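Local coordinates for putative flagella-related protein H (Methanocaldococcus jannaschii DSM 2661, PDB 4WIA) that is probably a component of the archaellum that binds ATP and magnesium through a P-loop NTPase fold of the KaiC type and may regulate assembly of the filament, at residues A[144-149]-A[174-179]. Sequence-based numbering, arbitrary orientation.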
ATOM      1  N   ASP A 144      20.612  28.161  15.712  1.00 71.69           N
ATOM      2  CA  ASP A 144      19.524  27.814  16.644  1.00 71.40           C
ATOM      3  C   ASP A 144      18.496  26.986  15.923  1.00 66.51           C
ATOM      4  O   ASP A 144      17.976  26.010  16.447  1.00 67.50           O
ATOM      5  CB  ASP A 144      18.805  29.051  17.179  1.00 72.06           C
ATOM      6  CG  ASP A 144      19.716  29.981  17.996  1.00 76.80           C
ATOM      7  OD1 ASP A 144      20.579  29.512  18.763  1.00 77.26           O
ATOM      8  OD2 ASP A 144      19.529  31.201  17.876  1.00 76.49           O
ATOM      9  N   LEU A 145      18.158  27.423  14.728  1.00 64.22           N
ATOM     10  CA  LEU A 145      17.179  26.704  13.956  1.00 63.94           C
ATOM     11  C   LEU A 145      17.681  25.304  13.622  1.00 61.99           C
ATOM     12  O   LEU A 145      16.940  24.324  13.750  1.00 56.20           O
ATOM     13  CB  LEU A 145      16.863  27.461  12.674  1.00 63.37           C
ATOM     14  CG  LEU A 145      15.801  26.823  11.788  1.00 57.61           C
ATOM     15  CD1 LEU A 145      14.423  26.901  12.435  1.00 56.85           C
ATOM     16  CD2 LEU A 145      15.848  27.511  10.437  1.00 56.49           C
HETATM   17  N   MSE A 146      18.952  25.227  13.221  1.00 66.27           N
HETATM   18  CA  MSE A 146      19.569  23.930  12.874  1.00 65.85           C
HETATM   19  C   MSE A 146      19.573  23.029  14.077  1.00 63.95           C
HETATM   20  O   MSE A 146      19.260  21.863  13.991  1.00 69.01           O
HETATM   21  CB  MSE A 146      20.987  24.054  12.289  1.00 66.34           C
HETATM   22  CG  MSE A 146      21.044  24.752  10.922  1.00 66.91           C
HETATM   23 SE   MSE A 146      19.911  24.044   9.477  1.00 65.01          SE
HETATM   24  CE  MSE A 146      19.230  22.512  10.511  1.00 61.51           C
ATOM     25  N   ALA A 147      19.939  23.572  15.214  1.00 66.35           N
ATOM     26  CA  ALA A 147      19.979  22.792  16.459  1.00 67.78           C
ATOM     27  C   ALA A 147      18.601  22.256  16.794  1.00 65.15           C
ATOM     28  O   ALA A 147      18.471  21.136  17.260  1.00 69.45           O
ATOM     29  CB  ALA A 147      20.522  23.654  17.604  1.00 68.51           C
ATOM     30  N   PHE A 148      17.579  23.066  16.552  1.00 61.98           N
ATOM     31  CA  PHE A 148      16.228  22.642  16.794  1.00 57.68           C
ATOM     32  C   PHE A 148      15.818  21.499  15.862  1.00 53.61           C
ATOM     33  O   PHE A 148      15.234  20.494  16.287  1.00 49.57           O
ATOM     34  CB  PHE A 148      15.285  23.831  16.604  1.00 55.78           C
ATOM     35  CG  PHE A 148      13.845  23.412  16.503  1.00 53.29           C
ATOM     36  CD1 PHE A 148      13.141  23.072  17.646  1.00 52.06           C
ATOM     37  CD2 PHE A 148      13.257  23.213  15.268  1.00 52.49           C
ATOM     38  CE1 PHE A 148      11.851  22.638  17.581  1.00 50.71           C
ATOM     39  CE2 PHE A 148      11.939  22.780  15.181  1.00 52.15           C
ATOM     40  CZ  PHE A 148      11.227  22.490  16.348  1.00 50.64           C
ATOM     41  N   PHE A 149      16.074  21.675  14.570  1.00 55.30           N
ATOM     42  CA  PHE A 149      15.822  20.570  13.581  1.00 53.47           C
ATOM     43  C   PHE A 149      16.551  19.269  13.949  1.00 53.45           C
ATOM     44  O   PHE A 149      15.969  18.184  13.851  1.00 50.02           O
ATOM     45  CB  PHE A 149      16.213  20.978  12.157  1.00 52.33           C
ATOM     46  CG  PHE A 149      15.258  21.933  11.492  1.00 50.49           C
ATOM     47  CD1 PHE A 149      13.993  22.164  11.979  1.00 50.10           C
ATOM     48  CD2 PHE A 149      15.671  22.618  10.370  1.00 51.24           C
ATOM     49  CE1 PHE A 149      13.161  23.050  11.368  1.00 50.15           C
ATOM     50  CE2 PHE A 149      14.828  23.493   9.727  1.00 50.90           C
ATOM     51  CZ  PHE A 149      13.564  23.696  10.214  1.00 52.55           C
ATOM     52  N   THR A 174      26.425  27.883   4.003  1.00 76.91           N
ATOM     53  CA  THR A 174      27.434  26.933   4.489  1.00 75.56           C
ATOM     54  C   THR A 174      27.008  26.217   5.773  1.00 73.44           C
ATOM     55  O   THR A 174      27.301  25.042   5.947  1.00 72.94           O
ATOM     56  CB  THR A 174      28.741  27.665   4.761  1.00 82.83           C
ATOM     57  OG1 THR A 174      29.281  28.192   3.536  1.00 85.97           O
ATOM     58  CG2 THR A 174      29.759  26.738   5.393  1.00 84.63           C
ATOM     59  N   ILE A 175      26.302  26.916   6.661  1.00 72.67           N
ATOM     60  CA  ILE A 175      25.884  26.334   7.938  1.00 71.58           C
ATOM     61  C   ILE A 175      24.802  25.337   7.717  1.00 66.26           C
ATOM     62  O   ILE A 175      24.769  24.273   8.320  1.00 66.03           O
ATOM     63  CB  ILE A 175      25.395  27.433   8.943  1.00 74.10           C
ATOM     64  CG1 ILE A 175      26.572  28.304   9.367  1.00 79.75           C
ATOM     65  CG2 ILE A 175      24.729  26.809  10.170  1.00 72.04           C
ATOM     66  CD1 ILE A 175      26.161  29.624   9.975  1.00 83.88           C
ATOM     67  N   ILE A 176      23.860  25.709   6.868  1.00 65.60           N
ATOM     68  CA  ILE A 176      22.743  24.822   6.575  1.00 61.15           C
ATOM     69  C   ILE A 176      23.298  23.559   5.949  1.00 60.09           C
ATOM     70  O   ILE A 176      22.885  22.453   6.282  1.00 59.94           O
ATOM     71  CB  ILE A 176      21.718  25.520   5.650  1.00 59.91           C
ATOM     72  CG1 ILE A 176      21.072  26.695   6.408  1.00 61.50           C
ATOM     73  CG2 ILE A 176      20.648  24.544   5.174  1.00 55.37           C
ATOM     74  CD1 ILE A 176      20.253  27.621   5.524  1.00 62.71           C
ATOM     75  N   ARG A 177      24.224  23.736   5.017  1.00 63.43           N
ATOM     76  CA  ARG A 177      24.769  22.593   4.254  1.00 63.37           C
ATOM     77  C   ARG A 177      25.477  21.656   5.201  1.00 63.19           C
ATOM     78  O   ARG A 177      25.365  20.447   5.071  1.00 59.70           O
ATOM     79  CB  ARG A 177      25.758  23.055   3.176  1.00 65.31           C
ATOM     80  CG  ARG A 177      25.160  23.787   1.993  1.00 63.77           C
ATOM     81  CD  ARG A 177      26.292  24.425   1.223  1.00 68.90           C
ATOM     82  NE  ARG A 177      25.924  25.303   0.106  1.00 73.32           N
ATOM     83  CZ  ARG A 177      26.361  26.566  -0.109  1.00 77.54           C
ATOM     84  NH1 ARG A 177      25.961  27.242  -1.187  1.00 80.70           N
ATOM     85  NH2 ARG A 177      27.185  27.171   0.715  1.00 81.66           N
ATOM     86  N   THR A 178      26.242  22.217   6.143  1.00 66.54           N
ATOM     87  CA  THR A 178      26.896  21.394   7.157  1.00 67.02           C
ATOM     88  C   THR A 178      25.883  20.598   7.991  1.00 63.57           C
ATOM     89  O   THR A 178      26.084  19.432   8.306  1.00 64.03           O
ATOM     90  CB  THR A 178      27.819  22.255   8.054  1.00 69.34           C
ATOM     91  OG1 THR A 178      28.910  22.720   7.249  1.00 72.64           O
ATOM     92  CG2 THR A 178      28.393  21.444   9.223  1.00 68.25           C
ATOM     93  N   SER A 179      24.793  21.230   8.318  1.00 62.37           N
ATOM     94  CA  SER A 179      23.818  20.594   9.131  1.00 63.39           C
ATOM     95  C   SER A 179      23.071  19.517   8.339  1.00 57.57           C
ATOM     96  O   SER A 179      22.605  18.528   8.873  1.00 55.33           O
ATOM     97  CB  SER A 179      22.901  21.692   9.645  1.00 69.52           C
ATOM     98  OG  SER A 179      22.325  21.322  10.882  1.00 83.68           O
TER
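Selenomethionine M146 meets I175, I176 and S179 in a mainly van der Waals contact between two neighbouring helices on one side of the central sheet of a P-loop NTPase fold. It illustrates how one long side chain can make every contact between two short, nearly parallel segments, 144-149 and 174-179, their local axes 14° apart and 10.4 Å from each other. No hydrogen bond crosses the gap. M146 leaves its helix toward the partner and bends twice; the near-eclipsed chi3 of -4° turns the methyl back over its own CA, a strained conformation that leaves the position of CE doubtful. The S179 hydroxyl lies over one face of the curled chain, with OG 3.4 Å from M146 CB, and M146 SE is 3.8 Å from S179 CB. The selenium also passes 4.1 Å from I176 CA and 4.2 Å from I176 CG1. One turn before S179, M146 CG touches I175 CG2 at 4.3 Å. Further packing between the helices comes from V142, against I175 and I176, and K150 donates a hydrogen bond to S179 O. Beneath the pair lies strand 29-33: M146 rests on L29 and I176 on I31, while F149 extends the apolar layer to strand 158-163.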